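Long-range contact in flavohemoglobin (Malassezia yamatoensis, PDB 6O0A), which probably detoxifies nitric oxide as a dioxygenase, passing electrons from NAD(P)H through FAD to the heme of its globin domain: residues 55-67 with 211-223. Numbering follows the deposited sequence.
With FAD (flavin-adenine dinucleotide), chain B.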
loop_
_atom_site.group_PDB
_atom_site.type_symbol
_atom_site.label_atom_id
_atom_site.label_comp_id
_atom_site.label_asym_id
_atom_site.label_seq_id
_atom_site.Cartn_x
_atom_site.Cartn_y
_atom_site.Cartn_z
ATOM N N PRO A 55 23.223 -6.003 -7.166
ATOM C CA PRO A 55 22.198 -6.623 -8.022
ATOM C C PRO A 55 21.290 -7.567 -7.267
ATOM O O PRO A 55 20.166 -7.816 -7.716
ATOM C CB PRO A 55 23.027 -7.358 -9.088
ATOM C CG PRO A 55 24.352 -7.630 -8.408
ATOM C CD PRO A 55 24.589 -6.422 -7.533
ATOM N N ASP A 56 21.735 -8.094 -6.119
ATOM C CA ASP A 56 20.872 -8.947 -5.315
ATOM C C ASP A 56 19.603 -8.215 -4.894
ATOM O O ASP A 56 18.557 -8.845 -4.698
ATOM C CB ASP A 56 21.622 -9.442 -4.082
ATOM C CG ASP A 56 22.117 -8.301 -3.205
ATOM O OD1 ASP A 56 23.012 -7.550 -3.648
ATOM O OD2 ASP A 56 21.595 -8.152 -2.079
ATOM N N LEU A 57 19.666 -6.887 -4.777
ATOM C CA LEU A 57 18.486 -6.135 -4.359
ATOM C C LEU A 57 17.423 -6.057 -5.450
ATOM O O LEU A 57 16.261 -5.789 -5.142
ATOM C CB LEU A 57 18.899 -4.729 -3.903
ATOM C CG LEU A 57 19.749 -4.691 -2.630
ATOM C CD1 LEU A 57 20.261 -3.268 -2.342
ATOM C CD2 LEU A 57 18.968 -5.245 -1.415
ATOM N N LEU A 58 17.779 -6.285 -6.717
ATOM C CA LEU A 58 16.735 -6.418 -7.731
ATOM C C LEU A 58 16.120 -7.809 -7.732
ATOM O O LEU A 58 14.997 -7.989 -8.221
ATOM C CB LEU A 58 17.306 -6.092 -9.115
ATOM C CG LEU A 58 16.334 -5.869 -10.275
ATOM C CD1 LEU A 58 15.463 -4.635 -10.040
ATOM C CD2 LEU A 58 17.110 -5.735 -11.590
ATOM N N ASP A 59 16.830 -8.788 -7.180
ATOM C CA ASP A 59 16.382 -10.173 -7.146
ATOM C C ASP A 59 15.707 -10.454 -5.803
ATOM O O ASP A 59 16.190 -11.202 -4.959
ATOM C CB ASP A 59 17.572 -11.097 -7.419
ATOM C CG ASP A 59 17.210 -12.565 -7.388
ATOM O OD1 ASP A 59 16.159 -12.952 -7.938
ATOM O OD2 ASP A 59 18.021 -13.344 -6.834
ATOM N N GLY A 60 14.571 -9.792 -5.604
ATOM C CA GLY A 60 13.739 -10.062 -4.446
ATOM C C GLY A 60 13.268 -8.859 -3.652
ATOM O O GLY A 60 12.401 -9.006 -2.786
ATOM N N MET A 61 13.810 -7.666 -3.916
ATOM C CA MET A 61 13.456 -6.483 -3.134
ATOM C C MET A 61 12.844 -5.409 -4.026
ATOM O O MET A 61 11.628 -5.203 -3.975
ATOM C CB MET A 61 14.687 -5.984 -2.373
ATOM C CG MET A 61 14.505 -4.671 -1.626
ATOM S SD MET A 61 13.578 -4.872 -0.102
ATOM C CE MET A 61 14.825 -5.638 0.936
ATOM N N PHE A 62 13.627 -4.738 -4.864
ATOM C CA PHE A 62 13.100 -3.652 -5.690
ATOM C C PHE A 62 12.383 -4.157 -6.938
ATOM O O PHE A 62 12.796 -5.132 -7.574
ATOM C CB PHE A 62 14.230 -2.707 -6.114
ATOM C CG PHE A 62 14.740 -1.856 -5.003
ATOM C CD1 PHE A 62 14.043 -0.724 -4.604
ATOM C CD2 PHE A 62 15.915 -2.197 -4.330
ATOM C CE1 PHE A 62 14.514 0.062 -3.550
ATOM C CE2 PHE A 62 16.387 -1.420 -3.285
ATOM C CZ PHE A 62 15.688 -0.290 -2.895
ATOM N N SER A 63 11.326 -3.453 -7.313
ATOM C CA SER A 63 10.557 -3.798 -8.494
ATOM C C SER A 63 11.219 -3.229 -9.735
ATOM O O SER A 63 11.459 -2.020 -9.821
ATOM C CB SER A 63 9.134 -3.259 -8.392
ATOM O OG SER A 63 8.509 -3.341 -9.665
ATOM N N ARG A 64 11.483 -4.099 -10.708
ATOM C CA ARG A 64 12.037 -3.619 -11.969
ATOM C C ARG A 64 11.058 -2.685 -12.671
ATOM O O ARG A 64 11.460 -1.667 -13.242
ATOM C CB ARG A 64 12.396 -4.804 -12.863
ATOM C CG ARG A 64 12.774 -4.400 -14.277
ATOM C CD ARG A 64 13.529 -5.513 -14.985
ATOM N NE ARG A 64 12.709 -6.690 -15.264
ATOM C CZ ARG A 64 13.185 -7.805 -15.817
ATOM N NH1 ARG A 64 12.391 -8.836 -16.059
ATOM N NH2 ARG A 64 14.479 -7.870 -16.147
ATOM N N SER A 65 9.757 -3.003 -12.623
ATOM C CA SER A 65 8.796 -2.131 -13.283
ATOM C C SER A 65 8.813 -0.738 -12.674
ATOM O O SER A 65 8.664 0.261 -13.392
ATOM C CB SER A 65 7.387 -2.735 -13.206
ATOM O OG SER A 65 7.270 -3.871 -14.047
ATOM N N ALA A 66 8.980 -0.642 -11.349
ATOM C CA ALA A 66 9.017 0.675 -10.722
ATOM C C ALA A 66 10.255 1.450 -11.148
ATOM O O ALA A 66 10.220 2.686 -11.209
ATOM C CB ALA A 66 8.953 0.554 -9.197
ATOM N N GLN A 67 11.337 0.744 -11.490
ATOM C CA GLN A 67 12.523 1.410 -12.029
ATOM C C GLN A 67 12.292 1.877 -13.458
ATOM O O GLN A 67 12.675 2.996 -13.824
ATOM C CB GLN A 67 13.723 0.458 -11.974
ATOM C CG GLN A 67 14.166 0.136 -10.564
ATOM C CD GLN A 67 14.648 1.372 -9.858
ATOM O OE1 GLN A 67 15.410 2.152 -10.431
ATOM N NE2 GLN A 67 14.178 1.591 -8.632
ATOM N N TYR A 211 5.808 -13.567 -4.058
ATOM C CA TYR A 211 7.037 -13.550 -4.844
ATOM C C TYR A 211 6.973 -14.588 -5.954
ATOM O O TYR A 211 6.620 -15.744 -5.706
ATOM C CB TYR A 211 8.255 -13.840 -3.950
ATOM C CG TYR A 211 8.535 -12.761 -2.931
ATOM C CD1 TYR A 211 7.695 -12.575 -1.830
ATOM C CD2 TYR A 211 9.625 -11.920 -3.076
ATOM C CE1 TYR A 211 7.946 -11.572 -0.901
ATOM C CE2 TYR A 211 9.896 -10.928 -2.146
ATOM C CZ TYR A 211 9.042 -10.756 -1.061
ATOM O OH TYR A 211 9.298 -9.757 -0.148
ATOM N N ALA A 212 7.357 -14.185 -7.162
ATOM C CA ALA A 212 7.602 -15.143 -8.234
ATOM C C ALA A 212 8.709 -14.595 -9.121
ATOM O O ALA A 212 9.076 -13.420 -9.041
ATOM C CB ALA A 212 6.337 -15.423 -9.046
ATOM N N ARG A 213 9.238 -15.451 -9.983
ATOM C CA ARG A 213 10.314 -15.004 -10.856
ATOM C C ARG A 213 9.763 -14.496 -12.179
ATOM O O ARG A 213 8.766 -15.013 -12.702
ATOM C CB ARG A 213 11.335 -16.118 -11.085
ATOM C CG ARG A 213 12.096 -16.408 -9.806
ATOM C CD ARG A 213 13.378 -17.173 -9.964
ATOM N NE ARG A 213 13.885 -17.401 -8.617
ATOM C CZ ARG A 213 14.793 -16.637 -8.017
ATOM N NH1 ARG A 213 15.347 -15.619 -8.656
ATOM N NH2 ARG A 213 15.160 -16.907 -6.774
ATOM N N THR A 214 10.405 -13.446 -12.695
ATOM C CA THR A 214 10.151 -12.968 -14.040
ATOM C C THR A 214 10.558 -14.041 -15.044
ATOM O O THR A 214 11.251 -15.008 -14.715
ATOM C CB THR A 214 10.951 -11.695 -14.313
ATOM O OG1 THR A 214 12.347 -12.010 -14.208
ATOM C CG2 THR A 214 10.614 -10.625 -13.298
ATOM N N SER A 215 10.135 -13.847 -16.298
ATOM C CA SER A 215 10.507 -14.796 -17.345
ATOM C C SER A 215 12.014 -14.981 -17.440
ATOM O O SER A 215 12.482 -16.075 -17.771
ATOM C CB SER A 215 9.953 -14.342 -18.695
ATOM O OG SER A 215 10.531 -13.109 -19.092
ATOM N N ASP A 216 12.793 -13.943 -17.138
ATOM C CA ASP A 216 14.244 -14.031 -17.212
ATOM C C ASP A 216 14.894 -14.306 -15.856
ATOM O O ASP A 216 16.121 -14.249 -15.746
ATOM C CB ASP A 216 14.829 -12.771 -17.862
ATOM C CG ASP A 216 14.385 -11.478 -17.188
ATOM O OD1 ASP A 216 13.355 -11.463 -16.497
ATOM O OD2 ASP A 216 15.067 -10.456 -17.400
ATOM N N GLY A 217 14.109 -14.631 -14.831
ATOM C CA GLY A 217 14.655 -15.250 -13.636
ATOM C C GLY A 217 14.860 -14.372 -12.418
ATOM O O GLY A 217 15.495 -14.833 -11.458
ATOM N N LEU A 218 14.357 -13.132 -12.418
ATOM C CA LEU A 218 14.471 -12.238 -11.260
ATOM C C LEU A 218 13.285 -12.418 -10.321
ATOM O O LEU A 218 12.130 -12.341 -10.755
ATOM C CB LEU A 218 14.535 -10.771 -11.697
ATOM C CG LEU A 218 15.840 -10.279 -12.318
ATOM C CD1 LEU A 218 15.680 -8.847 -12.763
ATOM C CD2 LEU A 218 16.974 -10.409 -11.309
ATOM N N LEU A 219 13.565 -12.624 -9.028
ATOM C CA LEU A 219 12.495 -12.721 -8.042
ATOM C C LEU A 219 11.891 -11.338 -7.813
ATOM O O LEU A 219 12.618 -10.359 -7.612
ATOM C CB LEU A 219 13.030 -13.302 -6.729
ATOM C CG LEU A 219 11.927 -13.767 -5.770
ATOM C CD1 LEU A 219 11.236 -15.002 -6.314
ATOM C CD2 LEU A 219 12.490 -14.031 -4.385
ATOM N N GLN A 220 10.564 -11.250 -7.864
ATOM C CA GLN A 220 9.888 -9.958 -7.759
ATOM C C GLN A 220 8.672 -10.073 -6.856
ATOM O O GLN A 220 7.880 -11.010 -7.016
ATOM C CB GLN A 220 9.456 -9.446 -9.131
ATOM C CG GLN A 220 10.604 -9.079 -10.034
ATOM C CD GLN A 220 11.133 -7.710 -9.705
ATOM O OE1 GLN A 220 10.549 -6.705 -10.102
ATOM N NE2 GLN A 220 12.231 -7.657 -8.967
ATOM N N PRO A 221 8.505 -9.142 -5.921
ATOM C CA PRO A 221 7.304 -9.123 -5.076
ATOM C C PRO A 221 6.212 -8.192 -5.589
ATOM O O PRO A 221 6.519 -7.170 -6.214
ATOM C CB PRO A 221 7.851 -8.611 -3.738
ATOM C CG PRO A 221 8.882 -7.605 -4.174
ATOM C CD PRO A 221 9.536 -8.208 -5.433
ATOM N N ARG A 222 4.947 -8.538 -5.339
ATOM C CA ARG A 222 3.827 -7.605 -5.452
ATOM C C ARG A 222 2.932 -7.809 -4.236
ATOM O O ARG A 222 2.889 -8.903 -3.670
ATOM C CB ARG A 222 3.012 -7.830 -6.732
ATOM C CG ARG A 222 3.799 -7.713 -8.053
ATOM C CD ARG A 222 4.303 -6.292 -8.266
ATOM N NE ARG A 222 4.838 -6.061 -9.618
ATOM C CZ ARG A 222 6.131 -6.003 -9.934
ATOM N NH1 ARG A 222 7.069 -6.171 -9.006
ATOM N NH2 ARG A 222 6.490 -5.763 -11.186
ATOM N N GLN A 223 2.200 -6.759 -3.855
ATOM C CA GLN A 223 1.299 -6.810 -2.701
ATOM C C GLN A 223 -0.139 -7.089 -3.118
ATOM O O GLN A 223 -0.618 -6.557 -4.125
ATOM C CB GLN A 223 1.339 -5.506 -1.903
ATOM C CG GLN A 223 2.695 -5.234 -1.250
ATOM C CD GLN A 223 3.722 -4.730 -2.242
ATOM O OE1 GLN A 223 3.459 -3.789 -2.992
ATOM N NE2 GLN A 223 4.920 -5.336 -2.230
HETATM P PA FAD B . 3.752 -3.771 -12.708
HETATM O O1A FAD B . 4.794 -4.560 -13.407
HETATM O O2A FAD B . 4.070 -3.386 -11.289
HETATM O O5B FAD B . 3.424 -2.450 -13.544
HETATM C C5B FAD B . 2.594 -1.423 -12.972
HETATM C C4B FAD B . 2.552 -0.309 -13.987
HETATM O O4B FAD B . 3.901 0.149 -14.237
HETATM C C3B FAD B . 2.026 -0.704 -15.355
HETATM O O3B FAD B . 0.603 -0.653 -15.423
HETATM C C2B FAD B . 2.660 0.358 -16.258
HETATM O O2B FAD B . 1.910 1.568 -16.255
HETATM C C1B FAD B . 4.017 0.589 -15.581
HETATM N N9A FAD B . 5.118 -0.133 -16.212
HETATM C C8A FAD B . 5.344 -1.482 -16.167
HETATM N N7A FAD B . 6.369 -1.876 -16.882
HETATM C C5A FAD B . 6.849 -0.702 -17.442
HETATM C C6A FAD B . 7.882 -0.447 -18.360
HETATM N N6A FAD B . 8.670 -1.400 -18.874
HETATM N N1A FAD B . 8.071 0.832 -18.756
HETATM C C2A FAD B . 7.280 1.785 -18.251
HETATM N N3A FAD B . 6.267 1.663 -17.386
HETATM C C4A FAD B . 6.097 0.386 -17.025
HETATM N N1 FAD B . -3.847 -5.733 -6.959
HETATM C C2 FAD B . -4.858 -6.638 -7.123
HETATM O O2 FAD B . -5.159 -7.085 -8.238
HETATM N N3 FAD B . -5.573 -7.071 -6.009
HETATM C C4 FAD B . -5.353 -6.674 -4.702
HETATM O O4 FAD B . -6.028 -7.140 -3.784
HETATM C C4X FAD B . -4.280 -5.721 -4.541
HETATM N N5 FAD B . -4.008 -5.295 -3.336
HETATM C C5X FAD B . -2.973 -4.377 -3.186
HETATM C C6 FAD B . -2.678 -3.899 -1.909
HETATM C C7 FAD B . -1.644 -2.990 -1.703
HETATM C C7M FAD B . -1.376 -2.461 -0.315
HETATM C C8 FAD B . -0.872 -2.562 -2.796
HETATM C C8M FAD B . 0.279 -1.609 -2.610
HETATM C C9 FAD B . -1.172 -3.028 -4.072
HETATM C C9A FAD B . -2.220 -3.919 -4.280
HETATM N N10 FAD B . -2.550 -4.401 -5.566
HETATM C C10 FAD B . -3.579 -5.303 -5.730
HETATM C "C1'" FAD B . -1.746 -4.023 -6.739
HETATM C "C2'" FAD B . -0.581 -4.979 -6.978
HETATM O "O2'" FAD B . 0.321 -4.917 -5.874
HETATM C "C3'" FAD B . 0.168 -4.668 -8.278
HETATM O "O3'" FAD B . 0.551 -3.293 -8.281
HETATM C "C4'" FAD B . -0.653 -4.953 -9.535
HETATM O "O4'" FAD B . -1.166 -6.285 -9.453
HETATM C "C5'" FAD B . 0.144 -4.764 -10.811
HETATM O "O5'" FAD B . 1.274 -5.666 -10.789
HETATM P P FAD B . 2.002 -5.972 -12.176
HETATM O O1P FAD B . 1.172 -6.700 -13.174
HETATM O O2P FAD B . 3.266 -6.714 -11.837
HETATM O O3P FAD B . 2.362 -4.540 -12.773
HETATM O O HOH W 1 17.259 -15.597 -5.650
HETATM O O HOH W 2 11.459 -8.384 -0.596
HETATM O O HOH W 3 9.095 -5.935 -12.228
#
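Arg64 and Asp216 meet end-on, nitrogen pair to oxygen pair. Arg64 NH1 bonds Asp216 OD1 at 2.8 Å and Arg64 NH2 bonds Asp216 OD2 at 2.9 Å. Each oxygen uses its syn lone pair, and the two planes lie only 22° apart. The bend of Arg64 at chi3 (68°) turns the guanidinium to this carboxylate. Glu245 forms a further salt bridge with Arg64 NH1. Leu218 CD1 lies over one guanidinium face, toward the rim, and also touches Leu58 CD2 at 3.6 Å. Thr214 OG1 donates to Asp216 OD1 from the anti side, well out of the carboxylate plane, so two donors hold that oxygen.

Gln220 folds back at chi2 and brings its amide to the loop backbone. Gln220 OE1 accepts from Arg64 N at 2.8 Å, while Gln220 NE2 donates to Phe62 O at 2.9 Å. The same NE2 also bonds Leu219 O, from above that carbonyl plane. The amide spans the start of helix 64-69, where Ser63 is the N-cap. This contact joins the globin domain to the beta-hairpin of strands 207-213 and 219-225 in the antiparallel FAD-binding sheet. It also lies between the cofactors: Ser63 N bonds a heme propionate, and Ser65 OG bonds FAD O1A at 2.6 Å. Arg222 reaches the same phosphate oxygen through NH2 and bonds FAD O2P through NE, so it bridges both phosphates. A water links Arg222 NH2, Gln220 OE1 and Ser65 N.

Away from FAD, Asp59 OD1 takes two donors. Leu219 N donates nearly straight to Asp59 OD1 at 2.8 Å, and Arg213 NH1 reaches the syn lone pair of that OD1 at 2.9 Å in a salt bridge. Here the planes are 44° apart. A water joins Asp59 OD2 to Arg213 NH2.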